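Local structure of VAL-1 (Chlorella virus, 3GNE) at residues K173-K178 and I202-S207. The protein is an alginate lyase of polysaccharide lyase family 14 that depolymerises alginate, with modes of action that depend on pH. Sequence-based numbering, arbitrary orientation.
Sequences KMNTFK and INWSRS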
ATOM      1  N   LYS A 173      -7.167   1.658 -10.831  1.00 10.34           N
ATOM      2  CA  LYS A 173      -8.134   2.270 -11.750  1.00 11.43           C
ATOM      3  C   LYS A 173      -9.458   1.536 -11.592  1.00 10.74           C
ATOM      4  O   LYS A 173      -9.539   0.313 -11.766  1.00 11.83           O
ATOM      5  CB  LYS A 173      -7.641   2.136 -13.202  1.00 12.11           C
ATOM      6  CG  LYS A 173      -8.679   2.685 -14.202  1.00 16.10           C
ATOM      7  CD  LYS A 173      -8.113   2.655 -15.617  1.00 23.18           C
ATOM      8  CE  LYS A 173      -9.078   3.490 -16.473  1.00 33.15           C
ATOM      9  NZ  LYS A 173     -10.339   2.780 -16.776  1.00 57.46           N
ATOM     10  N   MET A 174     -10.481   2.305 -11.221  1.00 11.41           N
ATOM     11  CA  MET A 174     -11.787   1.690 -11.021  0.50 11.66           C
ATOM     12  C   MET A 174     -12.302   1.040 -12.309  1.00 11.38           C
ATOM     13  O   MET A 174     -12.048   1.510 -13.405  1.00 13.56           O
ATOM     14  CB  MET A 174     -12.826   2.728 -10.549  0.50 10.90           C
ATOM     15  CG  MET A 174     -12.624   3.185  -9.108  0.50 11.55           C
ATOM     16  SD  MET A 174     -12.962   1.910  -7.877  0.50 12.22           S
ATOM     17  CE  MET A 174     -14.426   1.126  -8.540  0.50 16.64           C
ATOM     18  N   ASN A 175     -13.060  -0.045 -12.065  1.00 11.78           N
ATOM     19  CA  ASN A 175     -13.866  -0.508 -13.193  1.00 14.37           C
ATOM     20  C   ASN A 175     -14.915   0.534 -13.559  1.00 14.69           C
ATOM     21  O   ASN A 175     -15.256   1.446 -12.764  1.00 14.19           O
ATOM     22  CB  ASN A 175     -14.613  -1.776 -12.801  1.00 13.64           C
ATOM     23  CG  ASN A 175     -15.429  -1.607 -11.513  1.00 16.48           C
ATOM     24  OD1 ASN A 175     -14.870  -1.646 -10.402  1.00 14.33           O
ATOM     25  ND2 ASN A 175     -16.760  -1.374 -11.645  1.00 16.98           N
ATOM     26  N   THR A 176     -15.454   0.373 -14.765  1.00 22.14           N
ATOM     27  CA  THR A 176     -16.606   1.199 -15.195  1.00 29.57           C
ATOM     28  C   THR A 176     -17.894   0.469 -14.855  1.00 34.44           C
ATOM     29  O   THR A 176     -17.835  -0.672 -14.413  1.00 28.29           O
ATOM     30  CB  THR A 176     -16.588   1.545 -16.665  1.00 27.70           C
ATOM     31  OG1 THR A 176     -16.635   0.322 -17.422  1.00 23.41           O
ATOM     32  CG2 THR A 176     -15.270   2.213 -17.034  1.00 27.10           C
ATOM     33  N   PHE A 177     -19.026   1.114 -15.050  1.00 45.58           N
ATOM     34  CA  PHE A 177     -20.308   0.495 -14.840  1.00 53.00           C
ATOM     35  C   PHE A 177     -21.109   0.724 -16.115  1.00 67.60           C
ATOM     36  O   PHE A 177     -21.022   1.744 -16.811  1.00 73.03           O
ATOM     37  CB  PHE A 177     -21.110   1.092 -13.670  1.00 36.44           C
ATOM     38  CG  PHE A 177     -20.286   0.903 -12.393  1.00 34.23           C
ATOM     39  CD1 PHE A 177     -20.575  -0.151 -11.546  1.00 32.70           C
ATOM     40  CD2 PHE A 177     -19.244   1.763 -12.112  1.00 33.04           C
ATOM     41  CE1 PHE A 177     -19.815  -0.337 -10.400  1.00 30.41           C
ATOM     42  CE2 PHE A 177     -18.469   1.585 -10.958  1.00 29.98           C
ATOM     43  CZ  PHE A 177     -18.771   0.522 -10.137  1.00 27.87           C
ATOM     44  N   LYS A 178     -21.930  -0.251 -16.467  1.00 76.53           N
ATOM     45  CA  LYS A 178     -22.727   0.072 -17.693  1.00 91.13           C
ATOM     46  C   LYS A 178     -24.160  -0.327 -17.332  1.00 97.51           C
ATOM     47  O   LYS A 178     -24.191  -1.451 -16.799  1.00 92.26           O
ATOM     48  CB  LYS A 178     -22.084  -0.579 -18.891  1.00 94.85           C
ATOM     49  CG  LYS A 178     -22.684  -1.889 -19.354  1.00 99.46           C
ATOM     50  CD  LYS A 178     -23.138  -1.791 -20.813  1.00 90.55           C
ATOM     51  CE  LYS A 178     -24.329  -2.733 -20.995  1.00 92.54           C
ATOM     52  NZ  LYS A 178     -24.839  -3.080 -19.622  1.00 98.64           N
ATOM     53  N   ILE A 202     -10.364  -6.301 -13.310  1.00 12.72           N
ATOM     54  CA  ILE A 202     -10.763  -6.342 -11.901  1.00 13.22           C
ATOM     55  C   ILE A 202     -12.085  -5.651 -11.677  1.00 13.85           C
ATOM     56  O   ILE A 202     -12.336  -4.590 -12.261  1.00 13.34           O
ATOM     57  CB  ILE A 202      -9.730  -5.546 -11.066  1.00 12.51           C
ATOM     58  CG1 ILE A 202      -8.310  -6.114 -11.240  1.00 11.97           C
ATOM     59  CG2 ILE A 202     -10.154  -5.534  -9.620  1.00 11.77           C
ATOM     60  CD1 ILE A 202      -7.242  -5.233 -10.655  1.00 11.16           C
ATOM     61  N   ASN A 203     -12.955  -6.222 -10.868  1.00 13.11           N
ATOM     62  CA  ASN A 203     -14.090  -5.459 -10.312  1.00 12.06           C
ATOM     63  C   ASN A 203     -13.660  -4.862  -8.964  1.00 11.30           C
ATOM     64  O   ASN A 203     -13.476  -5.598  -7.995  1.00 12.86           O
ATOM     65  CB  ASN A 203     -15.340  -6.299 -10.166  1.00 13.08           C
ATOM     66  CG  ASN A 203     -16.297  -6.289 -11.343  1.00 13.22           C
ATOM     67  OD1 ASN A 203     -17.184  -7.154 -11.363  1.00 16.60           O
ATOM     68  ND2 ASN A 203     -16.165  -5.385 -12.278  1.00 12.48           N
ATOM     69  N   TRP A 204     -13.520  -3.543  -8.911  1.00 10.59           N
ATOM     70  CA  TRP A 204     -13.137  -2.903  -7.645  1.00  9.93           C
ATOM     71  C   TRP A 204     -14.314  -2.561  -6.778  1.00 10.72           C
ATOM     72  O   TRP A 204     -14.146  -2.457  -5.544  1.00 10.47           O
ATOM     73  CB  TRP A 204     -12.334  -1.647  -7.954  1.00 10.78           C
ATOM     74  CG  TRP A 204     -10.903  -1.878  -8.305  1.00  9.83           C
ATOM     75  CD1 TRP A 204     -10.259  -1.598  -9.465  1.00 10.71           C
ATOM     76  CD2 TRP A 204      -9.898  -2.475  -7.413  1.00  8.84           C
ATOM     77  NE1 TRP A 204      -8.942  -1.961  -9.372  1.00 11.37           N
ATOM     78  CE2 TRP A 204      -8.695  -2.501  -8.133  1.00 10.22           C
ATOM     79  CE3 TRP A 204      -9.950  -2.960  -6.114  1.00  9.30           C
ATOM     80  CZ2 TRP A 204      -7.505  -3.001  -7.613  1.00 10.65           C
ATOM     81  CZ3 TRP A 204      -8.788  -3.469  -5.551  1.00 10.45           C
ATOM     82  CH2 TRP A 204      -7.603  -3.477  -6.308  1.00 11.31           C
ATOM     83  N   SER A 205     -15.529  -2.364  -7.333  1.00 11.54           N
ATOM     84  CA  SER A 205     -16.659  -2.091  -6.454  1.00 11.05           C
ATOM     85  C   SER A 205     -17.924  -2.477  -7.216  1.00 11.86           C
ATOM     86  O   SER A 205     -17.952  -2.629  -8.404  1.00 13.14           O
ATOM     87  CB  SER A 205     -16.758  -0.625  -5.972  1.00 12.12           C
ATOM     88  OG  SER A 205     -17.339   0.189  -7.007  1.00 12.51           O
ATOM     89  N   ARG A 206     -18.983  -2.556  -6.373  1.00 11.03           N
ATOM     90  CA  ARG A 206     -20.269  -2.994  -6.927  0.50 12.80           C
ATOM     91  C   ARG A 206     -21.168  -1.879  -7.430  1.00 13.47           C
ATOM     92  O   ARG A 206     -22.212  -2.187  -8.027  1.00 16.54           O
ATOM     93  CB  ARG A 206     -20.980  -3.784  -5.812  0.50 13.12           C
ATOM     94  CG  ARG A 206     -21.521  -2.829  -4.744  0.50 16.92           C
ATOM     95  CD  ARG A 206     -22.720  -3.462  -4.077  0.50 20.45           C
ATOM     96  NE  ARG A 206     -22.541  -4.841  -3.700  0.50 22.28           N
ATOM     97  CZ  ARG A 206     -23.265  -5.915  -3.964  0.50 28.29           C
ATOM     98  NH1 ARG A 206     -24.381  -5.902  -4.696  0.50 28.70           N
ATOM     99  NH2 ARG A 206     -22.852  -7.075  -3.467  0.50 25.87           N
ATOM    100  N   SER A 207     -20.816  -0.612  -7.211  1.00 14.20           N
ATOM    101  CA  SER A 207     -21.727   0.434  -7.650  1.00 15.40           C
ATOM    102  C   SER A 207     -20.946   1.740  -7.775  1.00 14.03           C
ATOM    103  O   SER A 207     -19.881   1.925  -7.202  1.00 14.61           O
ATOM    104  CB  SER A 207     -22.910   0.465  -6.678  1.00 21.33           C
ATOM    105  OG  SER A 207     -22.477   0.704  -5.373  1.00 25.27           O
TER
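With chi1 at 53°, Asn175 places CG in the crowded position between its backbone N and carbonyl carbon, and chi2 of -78° directs OD1 at the backbone of 202-207. The contact lies near the rim of a concanavalin-like, antiparallel beta-sandwich, where the chain leaves strands 166-173 and 195-202 of one sheet; the second segment then leads toward strand 212-221 of the other. Two successive amides grip OD1. Trp204 N donates to Asn175 OD1 over 2.8 Å from above the carbonyl plane, whereas Ser205 N, at 3.2 Å from the same OD1, lies in that plane on a lone pair. The opposite branch of the amide is also tied down: Asn175 ND2 donates to Thr176 O at 3.1 Å, with a fairly straight N-H...O angle of 162°. Together the three bonds fix which way round the amide sits, and ND2 rests over one face of the Phe177 ring, offset toward its rim. Phe177 CZ reaches Ser205 OG edge-on at 3.5 Å, and CE1 meets the backbone of Arg206 and Ser207. Ser205 OG is itself hydrogen-bonded to Leu210 O.

Met174 starts out away from 202-207, but bends at chi2 and chi3 bring its thioether back: CE packs 3.5 Å from Trp204 CB, and SD makes an oblique Met-aromatic contact with the five-membered ring. Ile98 of strand 91-99, in the facing sheet, touches Met174, Trp204 and Ser205, so this packing spans both layers. Ile202 CG2 packs over the centre of one face of the indole, a hydrogen bond from NE1 to Glu187 O fixes its polar edge, and Lys173 O approaches the ring edge near its plane, 3.1 Å from Trp204 CD1.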